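Local atomic coordinates of mycobacterium tuberculosis paralogous family 11 (Mycobacterium smegmatis, PDB entry 4Y9I), a protein that probably catalyses electron transfer between the deazaflavin coenzyme F420 and quinones, as a member of the F420H2-dependent quinone reductase family. Residues S50-V55 with P109-E114; T13-K18 with K56-V61; R7-F12 with P26-E31; V39-G44 with A98-K103. All coordinates share one frame; numbering follows the deposited sequence.

Interaction 1 (S50-V55 with P109-E114); sequences SWYFNV and PVFIVE
Val55 N donates to Trp51 O at 3.1 Å, and this turn of helix 51-57 presents the side chains of Trp51, Tyr52 and Val55 to Phe111 on strand 110-113. No polar bond joins helix and strand: their axes stay 11.0 Å apart at closest approach, and rings and a methyl group fill the interval. Phe111 gives the largest share of the contact, and its ring is met by all three helix residues. Over one face, displaced toward the rim, sits Val55 CG2, 3.7 Å from the centroid of the Phe111 ring in a CH-pi contact. Val55 is modelled in two conformers, so this detail holds for one of them. At the edge, near the ring plane, Tyr52 CD1 comes within 3.7 Å of Phe111 CZ, the two side chains crossing at about a right angle. Trp51 touches more loosely, its CZ3 4.1 Å from Phe111 CE1 as the two side chains slide past each other in opposite directions. Next along the tyrosine ring, Tyr52 CE1 meets Pro109 CG at 3.5 Å, and His48 stacks on the same tyrosine. The backbone of Phe111 is hydrogen-bonded to Met38 in the neighbouring strand of the antiparallel barrel, while Trp51 extends the packing to Val25 and Leu27. With four of the five touching residues buried and no polar bond between the segments, the helix is held to the barrel here by apolar and aromatic packing.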
loop_
_atom_site.group_PDB
_atom_site.type_symbol
_atom_site.label_atom_id
_atom_site.label_comp_id
_atom_site.label_asym_id
_atom_site.label_seq_id
_atom_site.Cartn_x
_atom_site.Cartn_y
_atom_site.Cartn_z
ATOM N N SER A 50 8.994 -6.653 -0.402
ATOM C CA SER A 50 8.783 -8.106 -0.299
ATOM C C SER A 50 7.267 -8.422 -0.202
ATOM O O SER A 50 6.769 -9.453 -0.646
ATOM C CB SER A 50 9.593 -8.639 0.868
ATOM O OG SER A 50 9.008 -8.170 2.074
ATOM N N TRP A 51 6.482 -7.478 0.247
ATOM C CA TRP A 51 5.063 -7.669 0.324
ATOM C C TRP A 51 4.311 -7.617 -1.006
ATOM O O TRP A 51 3.145 -7.982 -1.047
ATOM C CB TRP A 51 4.466 -6.699 1.349
ATOM C CG TRP A 51 4.699 -5.238 1.064
ATOM C CD1 TRP A 51 5.624 -4.417 1.656
ATOM C CD2 TRP A 51 3.938 -4.386 0.158
ATOM N NE1 TRP A 51 5.496 -3.133 1.174
ATOM C CE2 TRP A 51 4.481 -3.082 0.248
ATOM C CE3 TRP A 51 2.845 -4.601 -0.697
ATOM C CZ2 TRP A 51 3.965 -1.999 -0.511
ATOM C CZ3 TRP A 51 2.380 -3.571 -1.441
ATOM C CH2 TRP A 51 2.903 -2.283 -1.318
ATOM N N TYR A 52 4.932 -7.125 -2.058
ATOM C CA TYR A 52 4.250 -6.961 -3.335
ATOM C C TYR A 52 3.702 -8.318 -3.816
ATOM O O TYR A 52 2.528 -8.416 -4.158
ATOM C CB TYR A 52 5.230 -6.424 -4.366
ATOM C CG TYR A 52 4.773 -6.457 -5.758
ATOM C CD1 TYR A 52 3.889 -5.533 -6.230
ATOM C CD2 TYR A 52 5.239 -7.432 -6.644
ATOM C CE1 TYR A 52 3.513 -5.516 -7.548
ATOM C CE2 TYR A 52 4.851 -7.433 -7.957
ATOM C CZ TYR A 52 3.983 -6.488 -8.390
ATOM O OH TYR A 52 3.534 -6.443 -9.725
ATOM N N PHE A 53 4.559 -9.326 -3.867
ATOM C CA PHE A 53 4.084 -10.633 -4.308
ATOM C C PHE A 53 3.065 -11.262 -3.342
ATOM O O PHE A 53 2.129 -11.917 -3.806
ATOM C CB PHE A 53 5.276 -11.562 -4.662
ATOM C CG PHE A 53 5.938 -11.197 -6.007
ATOM C CD1 PHE A 53 5.181 -11.121 -7.164
ATOM C CD2 PHE A 53 7.279 -10.926 -6.071
ATOM C CE1 PHE A 53 5.753 -10.810 -8.387
ATOM C CE2 PHE A 53 7.886 -10.627 -7.281
ATOM C CZ PHE A 53 7.140 -10.558 -8.430
ATOM N N ASN A 54 3.166 -10.936 -2.076
ATOM C CA ASN A 54 2.225 -11.450 -1.118
ATOM C C ASN A 54 0.774 -10.927 -1.307
ATOM O O ASN A 54 -0.146 -11.697 -1.213
ATOM C CB ASN A 54 2.631 -11.092 0.306
ATOM C CG ASN A 54 3.929 -11.676 0.770
ATOM O OD1 ASN A 54 4.376 -12.666 0.298
ATOM N ND2 ASN A 54 4.530 -11.022 1.792
ATOM N N VAL A 55 0.614 -9.641 -1.566
ATOM C CA VAL A 55 -0.724 -9.112 -1.751
ATOM C C VAL A 55 -1.282 -9.550 -3.101
ATOM O O VAL A 55 -2.486 -9.518 -3.279
ATOM C CB VAL A 55 -0.827 -7.555 -1.563
ATOM C CG1 VAL A 55 -0.534 -7.207 -0.126
ATOM C CG2 VAL A 55 0.116 -6.786 -2.490
ATOM N N PRO A 109 4.083 -0.005 -8.777
ATOM C CA PRO A 109 2.700 -0.504 -8.597
ATOM C C PRO A 109 2.013 0.230 -7.463
ATOM O O PRO A 109 2.663 0.526 -6.438
ATOM C CB PRO A 109 2.890 -1.978 -8.251
ATOM C CG PRO A 109 4.265 -2.322 -8.803
ATOM C CD PRO A 109 5.087 -1.057 -8.644
ATOM N N VAL A 110 0.701 0.434 -7.605
ATOM C CA VAL A 110 -0.150 1.003 -6.543
ATOM C C VAL A 110 -1.312 0.104 -6.466
ATOM O O VAL A 110 -2.017 -0.111 -7.488
ATOM C CB VAL A 110 -0.593 2.443 -6.845
ATOM C CG1 VAL A 110 -1.364 3.034 -5.722
ATOM C CG2 VAL A 110 0.672 3.249 -7.203
ATOM N N PHE A 111 -1.604 -0.348 -5.237
ATOM C CA PHE A 111 -2.804 -1.112 -4.957
ATOM C C PHE A 111 -3.849 -0.230 -4.274
ATOM O O PHE A 111 -3.538 0.503 -3.320
ATOM C CB PHE A 111 -2.491 -2.287 -4.006
ATOM C CG PHE A 111 -1.547 -3.309 -4.554
ATOM C CD1 PHE A 111 -0.186 -3.068 -4.570
ATOM C CD2 PHE A 111 -2.016 -4.508 -5.114
ATOM C CE1 PHE A 111 0.688 -3.991 -5.116
ATOM C CE2 PHE A 111 -1.119 -5.420 -5.692
ATOM C CZ PHE A 111 0.233 -5.187 -5.667
ATOM N N ILE A 112 -5.099 -0.328 -4.664
ATOM C CA ILE A 112 -6.251 0.204 -3.904
ATOM C C ILE A 112 -6.703 -0.895 -2.905
ATOM O O ILE A 112 -6.676 -2.077 -3.256
ATOM C CB ILE A 112 -7.415 0.670 -4.813
ATOM C CG1 ILE A 112 -8.391 1.511 -4.020
ATOM C CG2 ILE A 112 -8.066 -0.523 -5.457
ATOM C CD1 ILE A 112 -9.381 2.199 -4.919
ATOM N N VAL A 113 -7.039 -0.461 -1.712
ATOM C CA VAL A 113 -7.571 -1.372 -0.725
ATOM C C VAL A 113 -8.988 -0.932 -0.391
ATOM O O VAL A 113 -9.180 0.111 0.065
ATOM C CB VAL A 113 -6.655 -1.445 0.503
ATOM C CG1 VAL A 113 -7.228 -2.399 1.509
ATOM C CG2 VAL A 113 -5.260 -1.878 0.115
ATOM N N GLU A 114 -9.921 -1.821 -0.659
ATOM C CA GLU A 114 -11.300 -1.524 -0.743
ATOM C C GLU A 114 -12.112 -2.725 -0.195
ATOM O O GLU A 114 -13.241 -2.441 0.091
ATOM C CB GLU A 114 -11.718 -1.158 -2.210
ATOM C CG GLU A 114 -11.616 -2.275 -3.243
ATOM C CD GLU A 114 -11.639 -1.834 -4.712
ATOM O OE1 GLU A 114 -11.878 -0.723 -5.012
ATOM O OE2 GLU A 114 -11.442 -2.663 -5.546
#

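Interaction 2 (T13-K18 with K56-V61); sequences TTTGAK and KANPTV. With PO4 (phosphate ion), chain B.
Asn58 and Thr15 supply the direct hydrogen bond of this contact: Asn58 ND2 gives a proton to Thr15 O at 2.9 Å, with 151° at the hydrogen and the donor standing above the carbonyl plane. Asn58 CG lies anti to its backbone N (chi1 -180°), which carries it to the Thr15 side. The other end of the amide, OD1, accepts from Thr60 N at 3.1 Å, an Asx turn just after helix 51-57. Both ends of the amide are therefore engaged, which fixes its rotation.

Two waters supply the next layer. One accepts from Thr15 N and donates to Asn58 O and to Thr60 O, the last at 2.7 Å. The other lies within bonding distance of Thr13 O, Thr60 O and Thr15 OG1, a hydroxyl that also bonds to Lys22 NZ. Val61 CA makes a CA-H...O contact of 3.4 Å with Thr13 O.

Apolar contact is slight, with Ala17 CB 3.9 Å from Ala57 CB near the surface.

A phosphate, probably from the crystallisation liquor, accepts from Lys18 N through its O4 at 2.7 Å; Ser19 OG and Arg23 NH1 also bond to it.

Strands 9-15 and 60-65 are the two end strands that close the antiparallel barrel, and the Asn58 amide, set by its Asx turn, and two waters join them here. The closed six-stranded barrel is consistent with the split barrel of the FMN-binding clan.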
loop_
_atom_site.group_PDB
_atom_site.type_symbol
_atom_site.label_atom_id
_atom_site.label_comp_id
_atom_site.label_asym_id
_atom_site.label_seq_id
_atom_site.Cartn_x
_atom_site.Cartn_y
_atom_site.Cartn_z
ATOM N N THR A 13 -2.253 -5.235 7.035
ATOM C CA THR A 13 -1.940 -6.584 7.500
ATOM C C THR A 13 -2.228 -7.569 6.397
ATOM O O THR A 13 -3.323 -7.556 5.905
ATOM C CB THR A 13 -2.706 -6.980 8.761
ATOM O OG1 THR A 13 -2.428 -6.000 9.787
ATOM C CG2 THR A 13 -2.259 -8.335 9.250
ATOM N N THR A 14 -1.216 -8.326 6.047
ATOM C CA THR A 14 -1.245 -9.308 4.997
ATOM C C THR A 14 -1.244 -10.700 5.594
ATOM O O THR A 14 -0.862 -10.907 6.768
ATOM C CB THR A 14 -0.081 -9.121 3.988
ATOM O OG1 THR A 14 1.150 -9.550 4.619
ATOM C CG2 THR A 14 0.022 -7.684 3.435
ATOM N N THR A 15 -1.698 -11.694 4.836
ATOM C CA THR A 15 -1.759 -13.084 5.275
ATOM C C THR A 15 -1.122 -13.971 4.255
ATOM O O THR A 15 -1.470 -13.928 3.095
ATOM C CB THR A 15 -3.218 -13.507 5.509
ATOM O OG1 THR A 15 -3.779 -12.638 6.491
ATOM C CG2 THR A 15 -3.236 -14.957 5.947
ATOM N N GLY A 16 -0.199 -14.815 4.709
ATOM C CA GLY A 16 0.510 -15.685 3.773
ATOM C C GLY A 16 -0.431 -16.676 3.098
ATOM O O GLY A 16 -1.256 -17.303 3.712
ATOM N N ALA A 17 -0.304 -16.723 1.774
ATOM C CA ALA A 17 -1.174 -17.559 0.965
ATOM C C ALA A 17 -0.926 -19.051 1.226
ATOM O O ALA A 17 -1.820 -19.865 1.010
ATOM C CB ALA A 17 -0.974 -17.264 -0.516
ATOM N N LYS A 18 0.288 -19.384 1.625
ATOM C CA LYS A 18 0.660 -20.805 1.868
ATOM C C LYS A 18 0.592 -21.174 3.352
ATOM O O LYS A 18 0.137 -22.284 3.731
ATOM C CB LYS A 18 2.055 -21.090 1.333
ATOM C CG LYS A 18 2.121 -21.084 -0.186
ATOM C CD LYS A 18 3.504 -21.461 -0.672
ATOM C CE LYS A 18 4.070 -22.821 -0.243
ATOM N NZ LYS A 18 5.377 -22.993 -0.944
ATOM N N LYS A 56 -0.433 -9.932 -4.046
ATOM C CA LYS A 56 -0.985 -10.472 -5.275
ATOM C C LYS A 56 -1.405 -11.944 -5.094
ATOM O O LYS A 56 -2.489 -12.346 -5.519
ATOM C CB LYS A 56 0.026 -10.278 -6.392
ATOM C CG LYS A 56 0.243 -8.795 -6.779
ATOM C CD LYS A 56 1.395 -8.624 -7.778
ATOM C CE LYS A 56 1.223 -9.559 -8.981
ATOM N NZ LYS A 56 2.307 -9.685 -9.995
ATOM N N ALA A 57 -0.610 -12.688 -4.334
ATOM C CA ALA A 57 -0.985 -14.108 -4.033
ATOM C C ALA A 57 -2.198 -14.209 -3.159
ATOM O O ALA A 57 -3.023 -15.123 -3.306
ATOM C CB ALA A 57 0.138 -14.844 -3.400
ATOM N N ASN A 58 -2.334 -13.254 -2.225
ATOM C CA ASN A 58 -3.490 -13.196 -1.356
ATOM C C ASN A 58 -3.985 -11.767 -1.168
ATOM O O ASN A 58 -3.457 -11.016 -0.352
ATOM C CB ASN A 58 -3.221 -13.822 -0.006
ATOM C CG ASN A 58 -4.447 -13.747 0.868
ATOM O OD1 ASN A 58 -5.588 -13.409 0.451
ATOM N ND2 ASN A 58 -4.244 -14.141 2.130
ATOM N N PRO A 59 -4.942 -11.328 -1.990
ATOM C CA PRO A 59 -5.360 -9.928 -1.906
ATOM C C PRO A 59 -6.125 -9.496 -0.637
ATOM O O PRO A 59 -6.463 -8.308 -0.515
ATOM C CB PRO A 59 -6.307 -9.786 -3.113
ATOM C CG PRO A 59 -5.856 -10.882 -4.072
ATOM C CD PRO A 59 -5.469 -12.012 -3.164
ATOM N N THR A 60 -6.438 -10.405 0.287
ATOM C CA THR A 60 -7.233 -10.061 1.461
ATOM C C THR A 60 -6.262 -9.362 2.454
ATOM O O THR A 60 -5.332 -9.971 2.950
ATOM C CB THR A 60 -7.801 -11.279 2.122
ATOM O OG1 THR A 60 -8.558 -12.008 1.147
ATOM C CG2 THR A 60 -8.663 -10.921 3.317
ATOM N N VAL A 61 -6.521 -8.097 2.727
ATOM C CA VAL A 61 -5.633 -7.166 3.472
ATOM C C VAL A 61 -6.465 -6.324 4.388
ATOM O O VAL A 61 -7.507 -5.775 3.988
ATOM C CB VAL A 61 -4.882 -6.248 2.502
ATOM C CG1 VAL A 61 -4.122 -5.171 3.222
ATOM C CG2 VAL A 61 -3.961 -7.099 1.603
HETATM P P PO4 B . 3.677 -17.563 3.029
HETATM O O1 PO4 B . 4.206 -17.607 4.477
HETATM O O2 PO4 B . 3.720 -16.105 2.431
HETATM O O3 PO4 B . 4.650 -18.460 2.167
HETATM O O4 PO4 B . 2.319 -18.131 2.922
HETATM O O HOH W 1 -4.728 -10.165 5.595
HETATM O O HOH W 2 -2.738 -10.634 2.336
#

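Interaction 3 (R7-F12 with P26-E31); sequences RPIVLF and PLMRVE
In the beta hairpin of strands 9-15 and 22-32, Val10 and Leu27 form an antiparallel hydrogen-bonded pair: Val10 N to Leu27 O and Leu27 N to Val10 O, each 2.9 Å. Past the end of the regular pairing, Arg29 N still donates to Pro8 O at 2.8 Å, and a water donates to both Pro8 O and Arg29 O. The proline follows a cis peptide bond.

On the face bearing Val10 and Leu27, Phe12 and Leu27 cross at about a right angle, Leu27 CD1 lying 3.7 Å from Phe12 CD2. This side looks into the six-stranded barrel, where Met38 touches both residues. Val10 CG1 meets Arg29 CG at 3.6 Å where the two side chains cross.

The Arg29 guanidinium, turned by chi4 of -78°, lies flat on that of Arg7, centres 3.8 Å apart and planes at 20°. The two like charges would repel, but Asp65 forms a salt bridge with Arg29 NE, and Glu31 lays its CB over the opposite face of the Arg29 guanidinium, its OE1 making a long salt bridge to NH2 by charge alone, with no N-H pointing at it. At the exposed end, Met28 bends twice to place CE 3.9 Å from Pro8 CB.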
loop_
_atom_site.group_PDB
_atom_site.type_symbol
_atom_site.label_atom_id
_atom_site.label_comp_id
_atom_site.label_asym_id
_atom_site.label_seq_id
_atom_site.Cartn_x
_atom_site.Cartn_y
_atom_site.Cartn_z
ATOM N N ARG A 7 -1.565 9.328 11.816
ATOM C CA ARG A 7 -1.148 10.020 10.559
ATOM C C ARG A 7 0.268 10.451 10.811
ATOM O O ARG A 7 0.558 10.920 11.901
ATOM C CB ARG A 7 -1.997 11.232 10.251
ATOM C CG ARG A 7 -3.424 10.817 10.107
ATOM C CD ARG A 7 -4.301 11.876 9.492
ATOM N NE ARG A 7 -5.676 11.427 9.511
ATOM C CZ ARG A 7 -6.710 12.149 9.125
ATOM N NH1 ARG A 7 -6.526 13.386 8.693
ATOM N NH2 ARG A 7 -7.931 11.620 9.221
ATOM N N PRO A 8 1.159 10.319 9.826
ATOM C CA PRO A 8 0.905 10.087 8.408
ATOM C C PRO A 8 0.953 8.640 7.927
ATOM O O PRO A 8 1.137 8.428 6.746
ATOM C CB PRO A 8 2.040 10.906 7.756
ATOM C CG PRO A 8 3.165 10.708 8.606
ATOM C CD PRO A 8 2.566 10.760 10.008
ATOM N N ILE A 9 0.857 7.677 8.855
ATOM C CA ILE A 9 1.115 6.273 8.466
ATOM C C ILE A 9 -0.118 5.466 8.728
ATOM O O ILE A 9 -0.840 5.712 9.700
ATOM C CB ILE A 9 2.350 5.756 9.264
ATOM C CG1 ILE A 9 3.599 6.609 8.885
ATOM C CG2 ILE A 9 2.570 4.250 9.092
ATOM C CD1 ILE A 9 4.761 6.399 9.846
ATOM N N VAL A 10 -0.341 4.434 7.930
ATOM C CA VAL A 10 -1.319 3.429 8.230
ATOM C C VAL A 10 -0.692 2.014 8.167
ATOM O O VAL A 10 0.436 1.847 7.676
ATOM C CB VAL A 10 -2.500 3.479 7.286
ATOM C CG1 VAL A 10 -3.247 4.794 7.447
ATOM C CG2 VAL A 10 -2.086 3.190 5.883
ATOM N N LEU A 11 -1.400 1.050 8.752
ATOM C CA LEU A 11 -0.914 -0.338 8.770
ATOM C C LEU A 11 -1.757 -1.271 7.928
ATOM O O LEU A 11 -2.993 -1.308 8.071
ATOM C CB LEU A 11 -0.976 -0.885 10.208
ATOM C CG LEU A 11 -0.394 -2.291 10.370
ATOM C CD1 LEU A 11 1.110 -2.259 10.346
ATOM C CD2 LEU A 11 -0.866 -2.854 11.673
ATOM N N PHE A 12 -1.080 -1.997 7.049
ATOM C CA PHE A 12 -1.733 -3.034 6.232
ATOM C C PHE A 12 -1.301 -4.360 6.717
ATOM O O PHE A 12 -0.091 -4.622 6.822
ATOM C CB PHE A 12 -1.333 -2.863 4.796
ATOM C CG PHE A 12 -1.827 -1.540 4.191
ATOM C CD1 PHE A 12 -3.124 -1.468 3.721
ATOM C CD2 PHE A 12 -1.028 -0.430 4.156
ATOM C CE1 PHE A 12 -3.634 -0.283 3.174
ATOM C CE2 PHE A 12 -1.535 0.760 3.622
ATOM C CZ PHE A 12 -2.865 0.855 3.167
ATOM N N PRO A 26 3.579 -1.317 7.543
ATOM C CA PRO A 26 3.258 0.136 7.681
ATOM C C PRO A 26 3.659 0.839 6.401
ATOM O O PRO A 26 4.789 0.691 5.884
ATOM C CB PRO A 26 4.080 0.611 8.866
ATOM C CG PRO A 26 4.831 -0.610 9.333
ATOM C CD PRO A 26 4.812 -1.652 8.272
ATOM N N LEU A 27 2.743 1.689 5.918
ATOM C CA LEU A 27 2.988 2.459 4.730
ATOM C C LEU A 27 2.465 3.926 4.928
ATOM O O LEU A 27 1.511 4.122 5.698
ATOM C CB LEU A 27 2.339 1.866 3.479
ATOM C CG LEU A 27 2.729 0.443 3.086
ATOM C CD1 LEU A 27 1.918 -0.011 1.916
ATOM C CD2 LEU A 27 4.179 0.344 2.676
ATOM N N MET A 28 2.961 4.852 4.076
ATOM C CA MET A 28 2.367 6.181 4.099
ATOM C C MET A 28 0.828 6.107 3.857
ATOM O O MET A 28 0.358 5.362 2.948
ATOM C CB MET A 28 2.988 7.094 3.041
ATOM C CG MET A 28 4.519 7.236 3.228
ATOM S SD MET A 28 4.923 7.990 4.850
ATOM C CE MET A 28 4.216 9.679 4.706
ATOM N N ARG A 29 0.114 6.890 4.628
ATOM C CA ARG A 29 -1.342 7.043 4.472
ATOM C C ARG A 29 -1.664 7.825 3.184
ATOM O O ARG A 29 -1.268 9.005 3.018
ATOM C CB ARG A 29 -1.927 7.780 5.648
ATOM C CG ARG A 29 -3.443 7.909 5.634
ATOM C CD ARG A 29 -3.922 8.540 6.924
ATOM N NE ARG A 29 -5.367 8.632 7.011
ATOM C CZ ARG A 29 -6.103 9.547 6.384
ATOM N NH1 ARG A 29 -5.549 10.459 5.634
ATOM N NH2 ARG A 29 -7.419 9.558 6.523
ATOM N N VAL A 30 -2.381 7.139 2.312
ATOM C CA VAL A 30 -2.901 7.714 1.053
ATOM C C VAL A 30 -4.361 7.274 1.019
ATOM O O VAL A 30 -4.668 6.099 0.819
ATOM C CB VAL A 30 -2.145 7.186 -0.145
ATOM C CG1 VAL A 30 -2.694 7.811 -1.400
ATOM C CG2 VAL A 30 -0.642 7.459 0.019
ATOM N N GLU A 31 -5.280 8.200 1.302
ATOM C CA GLU A 31 -6.679 7.870 1.596
ATOM C C GLU A 31 -7.591 8.744 0.810
ATOM O O GLU A 31 -7.302 9.909 0.608
ATOM C CB GLU A 31 -6.975 7.932 3.119
ATOM C CG GLU A 31 -8.390 7.505 3.504
ATOM C CD GLU A 31 -9.460 8.575 3.410
ATOM O OE1 GLU A 31 -9.153 9.771 3.202
ATOM O OE2 GLU A 31 -10.609 8.147 3.554
HETATM O O HOH W 3 0.517 10.232 4.652
#

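Interaction 4 (V39-G44 with A98-K103); sequences VASKGG and AEYQTK
Gly44 and Tyr100 bring their CA atoms to 4.5 Å, where the loop after strand 35-39 runs beside helix 96-102. This loop, which leads on to helix 51-57, leaves the strand through an inverse gamma turn centred on Ala40 and then takes positive phi at Gly43 (69°) and at Gly44 (99°). Gly44 has no side chain to crowd Tyr100, and its bare backbone can lie close against the helix.

The flat surface the loop meets is the ring of Tyr100. Gly44 N stands 3.5 Å above the ring plane over its centre, and Gly43 C covers the same face nearer the rim. Gly44 CA makes a CH-pi contact, 3.9 Å from the centroid of the Tyr100 ring. Ser41 comes in elsewhere on the ring, its CB 3.6 Å from Tyr100 CD2, and touches Tyr97 of the same helix as well.

No hydrogen bond links the two segments; the backbone of the loop rests on the ring at the surface. Within 98-103, Thr102 OG1 donates to Glu99 O at 2.8 Å, and Lys103 N bonds to Tyr100 O. Lys103, next along the chain, turns its bent side chain back to the loop and places its CE 3.4 Å from Gly44 O.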
loop_
_atom_site.group_PDB
_atom_site.type_symbol
_atom_site.label_atom_id
_atom_site.label_comp_id
_atom_site.label_asym_id
_atom_site.label_seq_id
_atom_site.Cartn_x
_atom_site.Cartn_y
_atom_site.Cartn_z
ATOM N N VAL A 39 1.450 1.915 -1.872
ATOM C CA VAL A 39 2.449 2.236 -2.934
ATOM C C VAL A 39 3.603 1.260 -2.777
ATOM O O VAL A 39 4.283 1.224 -1.765
ATOM C CB VAL A 39 2.913 3.671 -2.825
ATOM C CG1 VAL A 39 4.012 3.961 -3.847
ATOM C CG2 VAL A 39 1.727 4.618 -2.935
ATOM N N ALA A 40 3.769 0.384 -3.797
ATOM C CA ALA A 40 4.775 -0.685 -3.767
ATOM C C ALA A 40 6.174 -0.214 -4.215
ATOM O O ALA A 40 6.728 -0.727 -5.163
ATOM C CB ALA A 40 4.286 -1.909 -4.602
ATOM N N SER A 41 6.670 0.828 -3.537
ATOM C CA SER A 41 8.034 1.250 -3.693
ATOM C C SER A 41 8.829 0.544 -2.677
ATOM O O SER A 41 8.298 -0.225 -1.895
ATOM C CB SER A 41 8.153 2.718 -3.558
ATOM O OG SER A 41 7.568 3.179 -2.372
ATOM N N LYS A 42 10.119 0.777 -2.705
ATOM C CA LYS A 42 11.038 0.186 -1.785
ATOM C C LYS A 42 12.122 1.229 -1.486
ATOM O O LYS A 42 13.339 0.972 -1.661
ATOM C CB LYS A 42 11.713 -1.079 -2.350
ATOM C CG LYS A 42 12.226 -1.930 -1.233
ATOM C CD LYS A 42 13.090 -3.092 -1.656
ATOM C CE LYS A 42 14.027 -3.432 -0.501
ATOM N NZ LYS A 42 13.374 -3.892 0.712
ATOM N N GLY A 43 11.697 2.405 -1.098
ATOM C CA GLY A 43 12.598 3.427 -0.573
ATOM C C GLY A 43 13.533 3.999 -1.568
ATOM O O GLY A 43 14.562 4.592 -1.173
ATOM N N GLY A 44 13.186 3.903 -2.844
ATOM C CA GLY A 44 14.002 4.451 -3.931
ATOM C C GLY A 44 14.876 3.375 -4.615
ATOM O O GLY A 44 15.439 3.622 -5.686
ATOM N N ALA A 98 7.590 10.614 -6.015
ATOM C CA ALA A 98 7.911 10.969 -7.404
ATOM C C ALA A 98 9.427 10.852 -7.722
ATOM O O ALA A 98 9.811 10.462 -8.839
ATOM C CB ALA A 98 7.471 12.354 -7.670
ATOM N N GLU A 99 10.243 11.179 -6.749
ATOM C CA GLU A 99 11.636 10.901 -6.881
ATOM C C GLU A 99 11.948 9.412 -7.045
ATOM O O GLU A 99 12.749 9.078 -7.826
ATOM C CB GLU A 99 12.419 11.498 -5.725
ATOM C CG GLU A 99 12.511 13.006 -5.750
ATOM C CD GLU A 99 13.080 13.585 -7.051
ATOM O OE1 GLU A 99 14.006 13.002 -7.655
ATOM O OE2 GLU A 99 12.590 14.654 -7.452
ATOM N N TYR A 100 11.308 8.565 -6.263
ATOM C CA TYR A 100 11.451 7.128 -6.471
ATOM C C TYR A 100 11.112 6.728 -7.911
ATOM O O TYR A 100 11.825 5.908 -8.535
ATOM C CB TYR A 100 10.563 6.338 -5.540
ATOM C CG TYR A 100 10.777 6.466 -4.061
ATOM C CD1 TYR A 100 11.869 7.173 -3.516
ATOM C CD2 TYR A 100 9.896 5.898 -3.201
ATOM C CE1 TYR A 100 12.015 7.260 -2.104
ATOM C CE2 TYR A 100 9.997 5.993 -1.833
ATOM C CZ TYR A 100 11.074 6.683 -1.272
ATOM O OH TYR A 100 11.158 6.717 0.135
ATOM N N GLN A 101 10.044 7.333 -8.455
ATOM C CA GLN A 101 9.630 6.979 -9.773
ATOM C C GLN A 101 10.648 7.384 -10.827
ATOM O O GLN A 101 10.751 6.707 -11.846
ATOM C CB GLN A 101 8.251 7.593 -10.096
ATOM C CG GLN A 101 7.662 7.192 -11.429
ATOM C CD GLN A 101 7.370 5.687 -11.552
ATOM O OE1 GLN A 101 6.319 5.221 -11.158
ATOM N NE2 GLN A 101 8.328 4.938 -12.044
ATOM N N THR A 102 11.358 8.495 -10.631
ATOM C CA THR A 102 12.347 8.904 -11.683
ATOM C C THR A 102 13.482 7.893 -11.833
ATOM O O THR A 102 14.205 7.939 -12.816
ATOM C CB THR A 102 12.999 10.258 -11.354
ATOM O OG1 THR A 102 13.764 10.091 -10.174
ATOM C CG2 THR A 102 12.003 11.317 -11.175
ATOM N N LYS A 103 13.656 6.997 -10.879
ATOM C CA LYS A 103 14.693 5.991 -10.908
ATOM C C LYS A 103 14.327 4.722 -11.683
ATOM O O LYS A 103 15.150 3.829 -11.800
ATOM C CB LYS A 103 15.111 5.678 -9.467
ATOM C CG LYS A 103 15.455 6.990 -8.773
ATOM C CD LYS A 103 16.604 6.882 -7.817
ATOM C CE LYS A 103 16.106 6.872 -6.390
ATOM N NZ LYS A 103 17.266 6.688 -5.467
#

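How the interactions relate
From the N terminus, interaction 3 closes first, a short loop that completes the hairpin of strands 9-15 and 22-32. Interaction 2 opens on the first of these strands before that hairpin closes, so the two cross; it ends at 56-61, joining the barrel's end strands. Interaction 4 starts inside that span and closes at helix 96-102, and interaction 1 starts later still and closes last, at strand 110-113. Interactions 1, 2 and 4 thus cross one another, while interaction 3 precedes 1 and 4. Val55 of interaction 1 packs on Thr14 and Val61, Trp51 on Leu27, and Pro109 O probably bonds to Ala40 N. Interactions 2 and 4 do not touch.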